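Local structure of putative uncharacterized protein (Chaetomium thermophilum, 4XRI) at residues S371-I374 with P375-Q379. The protein probably serves as an importin-beta nuclear transport receptor that binds a small GTPase of the Ran type and carries protein cargo into the nucleus. The protein carries 2 engineered substitutions. Numbering follows the deposited sequence.
Sequences STII and PPVIQ
Ser-371 and Pro-375 touch where a short 3-10 turn runs into the first turn of helix 374-384, a worked example of how prolines are tolerated at a helix start, here in the HEAT-repeat solenoid of an importin beta. The carbonyl oxygen of Ser-371 accepts the backbone N-H of Ile-374, closing the 3-10 turn, and also lies near the ring CD of Pro-375. The Thr-372 side chain touches Arg-326 and Thr-329 of helix 324-340, while its carbonyl oxygen rests against the CD atoms of both prolines, 3.5 Å from Pro-375 CD. Neither ring nitrogen has a hydrogen to give, and methylene carbons stand where N-H donors would otherwise face these carbonyls.

At Ile-373 O the pattern changes: Pro-376 CD and CG pack against it, each at 3.2 Å, yet it still receives a weak bond from Val-377 N at 3.4 Å. An alanine in place of Pro-376 has no CG or CD to cover Ile-373 O, and is likely to open a gap over that oxygen and at Val-333, and to free the backbone that the ring restrains. With CG1 anti to the backbone N (chi1 -157°), the buried Ile-373 side chain packs on Leu-362, Tyr-365 and Ala-366 of helix 354-369, and CG1 passes obliquely by Val-377 CG2 at 3.9 Å.

The peptide link itself brings Ile-374 CB within 3.4 Å of Pro-375 CD, tighter than usual carbon contact, as a proline crowds the residue before it. The side chains of Ile-374 and Ile-378 lie alongside, pointing the same way; Ile-374 CG2 lies 3.7 Å from Ile-378 CG1, and both residues meet Ile-415 of helix 409-425. A strong helical bond follows the weak one: Ile-378 N reaches Ile-374 O at 2.8 Å, almost straight, with an N-H...O angle of 168°.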
loop_
_atom_site.group_PDB
_atom_site.type_symbol
_atom_site.label_atom_id
_atom_site.label_comp_id
_atom_site.label_asym_id
_atom_site.label_seq_id
_atom_site.Cartn_x
_atom_site.Cartn_y
_atom_site.Cartn_z
ATOM N N SER A 371 16.590 6.398 -21.407
ATOM C CA SER A 371 17.498 5.837 -22.407
ATOM C C SER A 371 18.974 6.030 -22.071
ATOM O O SER A 371 19.831 5.312 -22.588
ATOM C CB SER A 371 17.205 6.451 -23.779
ATOM O OG SER A 371 15.885 6.152 -24.198
ATOM N N THR A 372 19.267 7.002 -21.212
ATOM C CA THR A 372 20.642 7.305 -20.821
ATOM C C THR A 372 21.321 6.101 -20.161
ATOM O O THR A 372 22.539 5.935 -20.244
ATOM C CB THR A 372 20.689 8.516 -19.859
ATOM O OG1 THR A 372 20.034 9.635 -20.468
ATOM C CG2 THR A 372 22.127 8.899 -19.525
ATOM N N ILE A 373 20.522 5.251 -19.523
ATOM C CA ILE A 373 21.048 4.109 -18.779
ATOM C C ILE A 373 21.435 2.937 -19.685
ATOM O O ILE A 373 22.150 2.027 -19.266
ATOM C CB ILE A 373 20.024 3.606 -17.739
ATOM C CG1 ILE A 373 20.726 2.836 -16.620
ATOM C CG2 ILE A 373 18.948 2.753 -18.407
ATOM C CD1 ILE A 373 19.796 2.407 -15.510
ATOM N N ILE A 374 20.975 2.967 -20.929
ATOM C CA ILE A 374 21.104 1.811 -21.815
ATOM C C ILE A 374 22.548 1.454 -22.228
ATOM O O ILE A 374 22.926 0.283 -22.154
ATOM C CB ILE A 374 20.249 2.009 -23.080
ATOM C CG1 ILE A 374 18.767 1.904 -22.726
ATOM C CG2 ILE A 374 20.614 0.992 -24.146
ATOM C CD1 ILE A 374 17.841 2.332 -23.838
ATOM N N PRO A 375 23.362 2.444 -22.657
ATOM C CA PRO A 375 24.718 2.042 -23.067
ATOM C C PRO A 375 25.583 1.383 -21.972
ATOM O O PRO A 375 26.257 0.401 -22.284
ATOM C CB PRO A 375 25.349 3.364 -23.526
ATOM C CG PRO A 375 24.203 4.202 -23.942
ATOM C CD PRO A 375 23.097 3.859 -22.988
ATOM N N PRO A 376 25.578 1.896 -20.723
ATOM C CA PRO A 376 26.418 1.180 -19.752
ATOM C C PRO A 376 25.878 -0.200 -19.375
ATOM O O PRO A 376 26.664 -1.092 -19.057
ATOM C CB PRO A 376 26.417 2.113 -18.531
ATOM C CG PRO A 376 25.186 2.924 -18.671
ATOM C CD PRO A 376 25.019 3.132 -20.143
ATOM N N VAL A 377 24.561 -0.374 -19.410
ATOM C CA VAL A 377 23.961 -1.660 -19.074
ATOM C C VAL A 377 24.201 -2.676 -20.188
ATOM O O VAL A 377 24.576 -3.819 -19.925
ATOM C CB VAL A 377 22.448 -1.526 -18.811
ATOM C CG1 VAL A 377 21.814 -2.896 -18.639
ATOM C CG2 VAL A 377 22.202 -0.666 -17.582
ATOM N N ILE A 378 23.993 -2.252 -21.430
ATOM C CA ILE A 378 24.198 -3.127 -22.579
ATOM C C ILE A 378 25.660 -3.559 -22.687
ATOM O O ILE A 378 25.954 -4.709 -23.020
ATOM C CB ILE A 378 23.747 -2.443 -23.888
ATOM C CG1 ILE A 378 22.222 -2.325 -23.911
ATOM C CG2 ILE A 378 24.213 -3.225 -25.103
ATOM C CD1 ILE A 378 21.510 -3.632 -23.630
ATOM N N GLN A 379 26.573 -2.642 -22.381
ATOM C CA GLN A 379 27.993 -2.974 -22.353
ATOM C C GLN A 379 28.252 -4.080 -21.337
ATOM O O GLN A 379 29.007 -5.016 -21.598
ATOM C CB GLN A 379 28.842 -1.747 -22.014
ATOM C CG GLN A 379 30.333 -2.031 -21.998
ATOM C CD GLN A 379 31.156 -0.851 -21.519
ATOM O OE1 GLN A 379 30.666 0.006 -20.782
ATOM N NE2 GLN A 379 32.415 -0.800 -21.938
#